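Local coordinates for protein dienelactone hydrolase (Anabaena variabilis, PDB 2O2G) that probably acts as a hydrolase of the dienelactone hydrolase family, with an alpha/beta-hydrolase fold, at residues Arg54-Ala57 against Glu58-Gln62; Arg83-His86 against Leu87-Ile91. All coordinates share one frame; numbering follows the deposited sequence.

Interaction 1: residues Arg54-Ala57 against Glu58-Gln62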
# COMPACT_ATOMS: atom_id res chain seq x y z
N ARG A 54 -7.86 2.77 7.00
CA ARG A 54 -8.16 4.10 7.54
C ARG A 54 -7.49 4.32 8.92
O ARG A 54 -6.94 5.40 9.20
CB ARG A 54 -9.66 4.34 7.64
CG ARG A 54 -10.34 4.70 6.29
CD ARG A 54 -11.78 5.21 6.49
NE ARG A 54 -11.90 6.35 7.43
CZ ARG A 54 -11.83 7.65 7.11
NH1 ARG A 54 -11.58 8.04 5.86
NH2 ARG A 54 -11.98 8.57 8.05
N TYR A 55 -7.54 3.29 9.77
CA TYR A 55 -6.82 3.34 11.05
C TYR A 55 -5.34 3.56 10.84
O TYR A 55 -4.74 4.46 11.44
CB TYR A 55 -7.05 2.04 11.87
CG TYR A 55 -6.19 2.05 13.12
CD1 TYR A 55 -6.54 2.86 14.22
CD2 TYR A 55 -5.00 1.33 13.17
CE1 TYR A 55 -5.73 2.91 15.34
CE2 TYR A 55 -4.20 1.36 14.28
CZ TYR A 55 -4.56 2.16 15.37
OH TYR A 55 -3.74 2.17 16.48
N VAL A 56 -4.70 2.73 10.01
CA VAL A 56 -3.29 2.92 9.74
C VAL A 56 -3.02 4.34 9.19
O VAL A 56 -2.08 4.99 9.60
CB VAL A 56 -2.71 1.85 8.73
CG1 VAL A 56 -1.29 2.14 8.44
CG2 VAL A 56 -2.83 0.44 9.31
N ALA A 57 -3.88 4.82 8.27
CA ALA A 57 -3.70 6.11 7.66
C ALA A 57 -3.72 7.21 8.69
O ALA A 57 -2.90 8.12 8.61
CB ALA A 57 -4.76 6.36 6.60
N GLU A 58 -4.63 7.11 9.65
CA GLU A 58 -4.73 8.11 10.72
C GLU A 58 -3.49 8.09 11.59
O GLU A 58 -3.10 9.11 12.14
CB GLU A 58 -6.02 7.85 11.53
CG GLU A 58 -7.25 8.23 10.69
CD GLU A 58 -8.60 7.55 11.05
OE1 GLU A 58 -8.62 6.57 11.85
OE2 GLU A 58 -9.65 7.99 10.49
N VAL A 59 -2.85 6.94 11.72
CA VAL A 59 -1.60 6.84 12.51
C VAL A 59 -0.45 7.52 11.74
O VAL A 59 0.29 8.30 12.31
CB VAL A 59 -1.26 5.37 12.86
CG1 VAL A 59 0.06 5.30 13.61
CG2 VAL A 59 -2.35 4.78 13.71
N LEU A 60 -0.36 7.27 10.44
CA LEU A 60 0.65 7.90 9.59
C LEU A 60 0.45 9.42 9.57
O LEU A 60 1.41 10.20 9.73
CB LEU A 60 0.60 7.33 8.15
CG LEU A 60 0.78 5.80 8.03
CD1 LEU A 60 0.62 5.34 6.58
CD2 LEU A 60 2.13 5.36 8.55
N GLN A 61 -0.78 9.85 9.39
CA GLN A 61 -1.09 11.31 9.41
C GLN A 61 -0.61 11.97 10.70
O GLN A 61 -0.07 13.07 10.68
CB GLN A 61 -2.59 11.53 9.26
CG GLN A 61 -3.17 11.16 7.89
CD GLN A 61 -4.65 10.91 7.94
OE1 GLN A 61 -5.35 11.38 8.85
NE2 GLN A 61 -5.15 10.17 6.97
N GLN A 62 -0.87 11.32 11.83
CA GLN A 62 -0.47 11.81 13.14
C GLN A 62 1.06 11.94 13.27
O GLN A 62 1.55 12.75 14.03
CB GLN A 62 -1.01 10.89 14.24
CG GLN A 62 -2.52 11.11 14.57
CD GLN A 62 -3.16 10.04 15.50
OE1 GLN A 62 -2.54 9.03 15.86
NE2 GLN A 62 -4.42 10.28 15.87
O HOH W 1 -12.19 8.54 11.41

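Interaction 2: residues Arg83-His86 against Leu87-Ile91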
# COMPACT_ATOMS: atom_id res chain seq x y z
N ARG A 83 -19.97 -9.58 -8.16
CA ARG A 83 -20.54 -10.87 -8.57
C ARG A 83 -19.55 -11.79 -9.29
O ARG A 83 -19.54 -13.00 -9.06
CB ARG A 83 -21.76 -10.68 -9.46
CG ARG A 83 -22.94 -9.97 -8.80
N THR A 84 -18.71 -11.24 -10.15
CA THR A 84 -17.80 -12.05 -10.95
C THR A 84 -16.47 -12.36 -10.27
O THR A 84 -15.91 -13.40 -10.49
CB THR A 84 -17.43 -11.27 -12.23
OG1 THR A 84 -16.80 -10.05 -11.83
CG2 THR A 84 -18.69 -10.97 -13.08
N ARG A 85 -15.99 -11.46 -9.44
CA ARG A 85 -14.63 -11.52 -8.88
C ARG A 85 -13.57 -11.62 -10.00
O ARG A 85 -12.48 -12.13 -9.76
CB ARG A 85 -14.43 -12.70 -7.93
CG ARG A 85 -15.44 -12.76 -6.86
CD ARG A 85 -15.08 -13.81 -5.87
NE ARG A 85 -16.09 -13.80 -4.83
CZ ARG A 85 -16.30 -14.79 -3.98
NH1 ARG A 85 -15.55 -15.88 -3.99
NH2 ARG A 85 -17.28 -14.67 -3.10
N HIS A 86 -13.88 -11.10 -11.20
CA HIS A 86 -12.96 -11.26 -12.33
C HIS A 86 -11.85 -10.20 -12.36
O HIS A 86 -10.94 -10.30 -13.20
CB HIS A 86 -13.69 -11.35 -13.68
CG HIS A 86 -14.06 -10.03 -14.27
ND1 HIS A 86 -15.07 -9.25 -13.75
CD2 HIS A 86 -13.57 -9.36 -15.34
CE1 HIS A 86 -15.17 -8.14 -14.46
NE2 HIS A 86 -14.27 -8.18 -15.43
N LEU A 87 -11.95 -9.19 -11.50
CA LEU A 87 -10.95 -8.11 -11.41
C LEU A 87 -10.18 -8.05 -10.12
O LEU A 87 -8.99 -7.66 -10.11
CB LEU A 87 -11.63 -6.74 -11.59
CG LEU A 87 -12.37 -6.53 -12.92
CD1 LEU A 87 -13.09 -5.20 -12.87
CD2 LEU A 87 -11.38 -6.56 -14.10
N ARG A 88 -10.81 -8.41 -9.01
CA ARG A 88 -10.18 -8.24 -7.69
C ARG A 88 -8.86 -9.04 -7.45
O ARG A 88 -8.11 -8.71 -6.55
CB ARG A 88 -11.15 -8.57 -6.56
CG ARG A 88 -11.60 -10.02 -6.49
CD ARG A 88 -12.53 -10.31 -5.33
NE ARG A 88 -13.77 -9.55 -5.48
CZ ARG A 88 -14.72 -9.50 -4.55
NH1 ARG A 88 -14.60 -10.20 -3.43
NH2 ARG A 88 -15.81 -8.78 -4.75
N PHE A 89 -8.60 -10.10 -8.19
CA PHE A 89 -7.34 -10.83 -7.98
C PHE A 89 -6.37 -10.62 -9.15
O PHE A 89 -5.33 -11.28 -9.20
CB PHE A 89 -7.60 -12.34 -7.79
CG PHE A 89 -8.66 -12.64 -6.77
CD1 PHE A 89 -8.51 -12.22 -5.44
CD2 PHE A 89 -9.80 -13.33 -7.13
CE1 PHE A 89 -9.48 -12.45 -4.52
CE2 PHE A 89 -10.77 -13.61 -6.19
CZ PHE A 89 -10.61 -13.16 -4.89
N ASP A 90 -6.69 -9.69 -10.06
CA ASP A 90 -5.87 -9.45 -11.27
C ASP A 90 -4.73 -8.54 -10.89
O ASP A 90 -4.82 -7.31 -10.93
CB ASP A 90 -6.75 -8.86 -12.38
CG ASP A 90 -6.03 -8.74 -13.69
OD1 ASP A 90 -4.78 -8.63 -13.74
OD2 ASP A 90 -6.76 -8.75 -14.71
N ILE A 91 -3.61 -9.17 -10.52
CA ILE A 91 -2.50 -8.39 -9.98
C ILE A 91 -1.90 -7.42 -11.01
O ILE A 91 -1.44 -6.36 -10.63
CB ILE A 91 -1.39 -9.29 -9.33
CG1 ILE A 91 -1.98 -10.24 -8.27
CG2 ILE A 91 -0.27 -8.45 -8.74
CD1 ILE A 91 -2.78 -9.56 -7.16
O HOH W 2 -9.87 -11.41 -10.43
O HOH W 3 -9.19 -9.27 -14.99

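Interaction 1: residues Arg54-Ala57 against Glu58-Gln62
Arg54 meets Glu58 one helical turn on, inside helix 51-63. NH2 of Arg54 lies 3.4 Å from OE2 of Glu58, a salt bridge of charges alone. The guanidinium and carboxylate planes stand 90° apart, and no N-H points at the oxygen. A water bridges the pair: it donates to Glu58 OE2 at 2.8 Å and weakly accepts from Arg54 NH2 at the guanidinium edge. Arg54 NH1 turns to a second carboxylate, that of Glu12. Tyr55 offers one ring face to Val59. CG of Tyr55 stands anti to the backbone N (chi1 174°), which brings the ring alongside the next turn. Val59 CG2 sits 4.1 Å from the Tyr55 ring centroid in a CH-pi contact, displaced toward the rim. The Tyr55 hydroxyl bonds to Thr208 of helix 206-221. Val56 CG1 runs beside Leu60 CD1 at 4.2 Å, and both side chains reach Phe40 of strand 36-41. Ala57 O accepts a hydrogen bond from Gln61 N at 2.8 Å. Ala57 CB touches Gln61 NE2, whose hydrogen bond goes to Thr67 of strand 66-70. With an alanine at Glu58, Arg54 NH2 would probably lose its nearby carboxylate and the water its stronger partner. The chemistry of this beta-alpha-beta crossover helix thus varies around it: Arg54 and Glu58 pair through charge and water, Tyr55 and Val59 turn to helix 206-221, and Val56, Ala57 and Leu60 pack on the sheet.

Interaction 2: residues Arg83-His86 against Leu87-Ile91
Leu87 lies over the ring of its neighbour His86, where the chain leaves helix 75-84 and enters a type I beta turn from Leu87 to Asp90. Leu87 CG stands 3.6 Å from the His86 ring centroid, 16° off the ring normal, a CH-pi contact over one face. The two side chains run side by side. His86 has chi1 at 83°, which puts CG between the backbone N and the carbonyl carbon and sets the ring next to Leu87. Its rotation is held at the edge, where ND1 shares a hydrogen bond of 2.7 Å with Thr84 OG1. Arg85 CG lies over a face of the Arg88 guanidinium, 3.9 Å from Arg88 NE. The two positive groups come near each other, with Arg85 NE 4.1 Å from Arg88 NH1. Asp81 forms a salt bridge with Arg88 NE, which probably eases this closeness. Arg88 CG in turn lies over the centre of the Phe89 ring. Arg85 is the first residue to leave the helix, and it does so with positive phi (55°). Asp81 also accepts a bond from Leu87 N, so one carboxylate ties the helix to the turn. Asp90 is the N-cap of helix 91-107, its OD1 bonded to Leu93 N. A water joins the two segments: it donates to Arg85 O at 2.8 Å and accepts from Phe89 N at 2.9 Å.

Both contacts are local, but they serve different places in the fold. Interaction 1 lies within one helix of a beta-alpha-beta unit and is partly buried between the sheet and helix 206-221. Interaction 2 is a surface contact in the connection between helices 75-84 and 91-107. No secondary-structure element is shared, and their nearest atoms are about 18 Å apart, on opposite sides of the chain's centre. Direct backbone bonds join the two segments of interaction 1. Those of interaction 2 have none, and water links them instead. An arginine faces an opposite charge within residues 54-62. In residues 83-91 two arginines come close, and Arg88 finds its opposite charge in Asp81 of helix 75-84.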